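Local coordinates for Serine/threonine protein phosphatase Stp1 (PDB 2PK0) that dephosphorylates phosphoserine and phosphothreonine residues of proteins as a bacterial PP2C-family phosphatase, probably using its bound magnesium ions in catalysis, at residues 21-29 against 52-60. Sequence-based numbering, arbitrary orientation.
Sequences NQDFINQFE and ASEMTVTDL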
loop_
_atom_site.group_PDB
_atom_site.type_symbol
_atom_site.label_atom_id
_atom_site.label_comp_id
_atom_site.label_asym_id
_atom_site.label_seq_id
_atom_site.Cartn_x
_atom_site.Cartn_y
_atom_site.Cartn_z
ATOM N N ASN A 21 -6.744 -12.694 -8.210
ATOM C CA ASN A 21 -6.157 -11.442 -7.761
ATOM C C ASN A 21 -6.904 -10.924 -6.538
ATOM O O ASN A 21 -7.981 -10.362 -6.681
ATOM C CB ASN A 21 -6.245 -10.398 -8.877
ATOM C CG ASN A 21 -5.414 -9.148 -8.594
ATOM O OD1 ASN A 21 -4.840 -8.989 -7.519
ATOM N ND2 ASN A 21 -5.342 -8.260 -9.576
ATOM N N GLN A 22 -6.326 -11.072 -5.348
ATOM C CA GLN A 22 -6.984 -10.571 -4.139
ATOM C C GLN A 22 -6.447 -9.193 -3.707
ATOM O O GLN A 22 -6.700 -8.740 -2.586
ATOM C CB GLN A 22 -6.869 -11.579 -2.988
ATOM C CG GLN A 22 -7.275 -13.009 -3.335
ATOM C CD GLN A 22 -7.233 -13.928 -2.126
ATOM O OE1 GLN A 22 -6.181 -14.109 -1.487
ATOM N NE2 GLN A 22 -8.385 -14.517 -1.800
ATOM N N ASP A 23 -5.686 -8.541 -4.585
ATOM C CA ASP A 23 -5.291 -7.163 -4.340
ATOM C C ASP A 23 -6.405 -6.264 -4.864
ATOM O O ASP A 23 -7.073 -6.636 -5.841
ATOM C CB ASP A 23 -4.010 -6.808 -5.090
ATOM C CG ASP A 23 -2.738 -7.371 -4.446
ATOM O OD1 ASP A 23 -2.779 -7.924 -3.326
ATOM O OD2 ASP A 23 -1.672 -7.242 -5.091
ATOM N N PHE A 24 -6.602 -5.100 -4.237
ATOM C CA PHE A 24 -7.457 -4.043 -4.811
ATOM C C PHE A 24 -6.798 -2.661 -4.732
ATOM O O PHE A 24 -6.148 -2.347 -3.748
ATOM C CB PHE A 24 -8.838 -4.007 -4.137
ATOM C CG PHE A 24 -9.961 -3.568 -5.062
ATOM C CD1 PHE A 24 -10.458 -4.428 -6.036
ATOM C CD2 PHE A 24 -10.520 -2.309 -4.956
ATOM C CE1 PHE A 24 -11.497 -4.029 -6.893
ATOM C CE2 PHE A 24 -11.550 -1.906 -5.798
ATOM C CZ PHE A 24 -12.039 -2.766 -6.769
ATOM N N ILE A 25 -6.961 -1.848 -5.772
ATOM C CA ILE A 25 -6.426 -0.473 -5.788
ATOM C C ILE A 25 -7.384 0.534 -6.471
ATOM O O ILE A 25 -8.053 0.198 -7.467
ATOM C CB ILE A 25 -5.029 -0.428 -6.438
ATOM C CG1 ILE A 25 -4.245 0.814 -6.007
ATOM C CG2 ILE A 25 -5.110 -0.517 -7.943
ATOM C CD1 ILE A 25 -2.865 0.885 -6.647
ATOM N N ASN A 26 -7.480 1.743 -5.905
ATOM C CA ASN A 26 -8.303 2.793 -6.467
ATOM C C ASN A 26 -7.887 4.172 -5.940
ATOM O O ASN A 26 -7.171 4.284 -4.935
ATOM C CB ASN A 26 -9.781 2.541 -6.181
ATOM C CG ASN A 26 -10.693 2.975 -7.330
ATOM O OD1 ASN A 26 -10.289 3.737 -8.203
ATOM N ND2 ASN A 26 -11.935 2.492 -7.321
ATOM N N GLN A 27 -8.320 5.220 -6.639
ATOM C CA GLN A 27 -8.120 6.578 -6.181
ATOM C C GLN A 27 -9.463 7.287 -6.039
ATOM O O GLN A 27 -10.459 6.857 -6.614
ATOM C CB GLN A 27 -7.186 7.343 -7.110
ATOM C CG GLN A 27 -7.743 7.599 -8.493
ATOM C CD GLN A 27 -6.746 8.345 -9.395
ATOM O OE1 GLN A 27 -6.253 9.413 -9.038
ATOM N NE2 GLN A 27 -6.450 7.776 -10.558
ATOM N N PHE A 28 -9.498 8.337 -5.226
ATOM C CA PHE A 28 -10.733 9.032 -4.899
ATOM C C PHE A 28 -10.352 10.480 -4.727
ATOM O O PHE A 28 -9.186 10.796 -4.642
ATOM C CB PHE A 28 -11.369 8.485 -3.587
ATOM C CG PHE A 28 -11.596 7.001 -3.604
ATOM C CD1 PHE A 28 -10.637 6.119 -3.074
ATOM C CD2 PHE A 28 -12.729 6.471 -4.213
ATOM C CE1 PHE A 28 -10.820 4.750 -3.147
ATOM C CE2 PHE A 28 -12.930 5.109 -4.277
ATOM C CZ PHE A 28 -11.978 4.242 -3.742
ATOM N N GLU A 29 -11.341 11.362 -4.662
ATOM C CA GLU A 29 -11.095 12.776 -4.415
ATOM C C GLU A 29 -12.233 13.355 -3.567
ATOM O O GLU A 29 -13.406 13.175 -3.890
ATOM C CB GLU A 29 -10.971 13.518 -5.743
ATOM C CG GLU A 29 -10.717 14.991 -5.595
ATOM C CD GLU A 29 -10.250 15.649 -6.888
ATOM O OE1 GLU A 29 -9.232 15.186 -7.467
ATOM O OE2 GLU A 29 -10.895 16.638 -7.310
ATOM N N ALA A 52 -12.447 -8.643 1.201
ATOM C CA ALA A 52 -11.843 -7.765 2.195
ATOM C C ALA A 52 -11.120 -6.580 1.570
ATOM O O ALA A 52 -11.252 -5.439 2.046
ATOM C CB ALA A 52 -10.893 -8.553 3.093
ATOM N N SER A 53 -10.371 -6.858 0.501
ATOM C CA SER A 53 -9.596 -5.836 -0.204
ATOM C C SER A 53 -10.494 -4.859 -0.953
ATOM O O SER A 53 -10.341 -3.654 -0.797
ATOM C CB SER A 53 -8.551 -6.466 -1.134
ATOM O OG SER A 53 -9.122 -7.172 -2.223
ATOM N N GLU A 54 -11.451 -5.370 -1.723
ATOM C CA GLU A 54 -12.415 -4.494 -2.387
ATOM C C GLU A 54 -13.352 -3.740 -1.428
ATOM O O GLU A 54 -13.709 -2.599 -1.696
ATOM C CB GLU A 54 -13.211 -5.241 -3.459
ATOM C CG GLU A 54 -14.153 -4.337 -4.252
ATOM C CD GLU A 54 -14.729 -5.005 -5.473
ATOM O OE1 GLU A 54 -14.365 -6.179 -5.732
ATOM O OE2 GLU A 54 -15.542 -4.354 -6.173
ATOM N N MET A 55 -13.724 -4.341 -0.301
ATOM C CA MET A 55 -14.624 -3.648 0.634
ATOM C C MET A 55 -13.968 -2.465 1.344
ATOM O O MET A 55 -14.528 -1.377 1.381
ATOM C CB MET A 55 -15.195 -4.608 1.660
ATOM C CG MET A 55 -16.484 -4.166 2.289
ATOM S SD MET A 55 -17.378 -5.635 2.851
ATOM C CE MET A 55 -18.663 -5.834 1.581
ATOM N N THR A 56 -12.780 -2.692 1.894
ATOM C CA THR A 56 -11.995 -1.644 2.527
ATOM C C THR A 56 -11.812 -0.456 1.598
ATOM O O THR A 56 -12.202 0.645 1.940
ATOM C CB THR A 56 -10.613 -2.173 2.913
ATOM O OG1 THR A 56 -10.762 -3.289 3.798
ATOM C CG2 THR A 56 -9.767 -1.089 3.576
ATOM N N VAL A 57 -11.251 -0.700 0.419
ATOM C CA VAL A 57 -11.031 0.335 -0.585
ATOM C C VAL A 57 -12.317 1.063 -1.022
ATOM O O VAL A 57 -12.343 2.283 -1.040
ATOM C CB VAL A 57 -10.254 -0.237 -1.835
ATOM C CG1 VAL A 57 -10.208 0.769 -2.987
ATOM C CG2 VAL A 57 -8.832 -0.682 -1.447
ATOM N N THR A 58 -13.378 0.321 -1.337
ATOM C CA THR A 58 -14.646 0.935 -1.765
ATOM C C THR A 58 -15.333 1.733 -0.635
ATOM O O THR A 58 -15.659 2.881 -0.845
ATOM C CB THR A 58 -15.626 -0.094 -2.428
ATOM O OG1 THR A 58 -14.943 -0.808 -3.459
ATOM C CG2 THR A 58 -16.839 0.582 -3.062
ATOM N N ASP A 59 -15.489 1.141 0.552
ATOM C CA ASP A 59 -16.107 1.807 1.717
ATOM C C ASP A 59 -15.399 3.082 2.187
ATOM O O ASP A 59 -16.048 4.116 2.413
ATOM C CB ASP A 59 -16.214 0.857 2.916
ATOM C CG ASP A 59 -17.294 -0.206 2.743
ATOM O OD1 ASP A 59 -18.007 -0.202 1.710
ATOM O OD2 ASP A 59 -17.425 -1.054 3.658
ATOM N N LEU A 60 -14.080 2.991 2.350
ATOM C CA LEU A 60 -13.281 4.125 2.780
ATOM C C LEU A 60 -13.338 5.250 1.773
ATOM O O LEU A 60 -13.521 6.403 2.150
ATOM C CB LEU A 60 -11.823 3.722 2.976
ATOM C CG LEU A 60 -11.316 3.523 4.405
ATOM C CD1 LEU A 60 -12.027 2.390 5.105
ATOM C CD2 LEU A 60 -9.847 3.238 4.323
HETATM O O HOH W 1 -9.664 -7.946 -4.709
#
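Phe-24 of strand 23-29 lays its ring against Glu-54 and Val-57 of helix 48-64. Its CB lies against the helix backbone, 3.7 Å from Ser-53 O. CG sits over Glu-54 CA; on the two flanks CD1 meets Glu-54 CB, while CD2 touches Val-57 CG1 at 3.7 Å, the methyl lying in the ring plane at its edge. CE2 approaches both Glu-54 CG and Val-57 CG1. CE1 and, at the tip, CZ meet Glu-54 CG and the carboxylate carbon CD. With chi1 at -176° and an extended chain beyond it, Glu-54 runs across the ring. Its CG makes a CH-pi contact over one face, 3.8 Å from the Phe-24 centroid, and the carboxylate stacks at the rim, its plane 8° from the ring's.

Val-57 CG1 also packs on Asn-26 CB and at the edge of the Phe-28 ring, whose CZ has a nearer neighbour in Val-57 O, at 3.4 Å. Ser-53 OG lies 2.9 Å from Gln-22 O, but Gly-49 O and Asn-50 O compete for its one proton; a water donates to Ser-53 OG and Asp-23 O.

Segment 52-60 thus runs nearly parallel to the edge strand of one sheet of the PP2C beta-sandwich. Aliphatic carbons make the favourable ring contacts; the probably charged carboxylate gains little from the pi electrons and likely relies on solvent, while the polar link at Ser-53 lies toward the magnesium site.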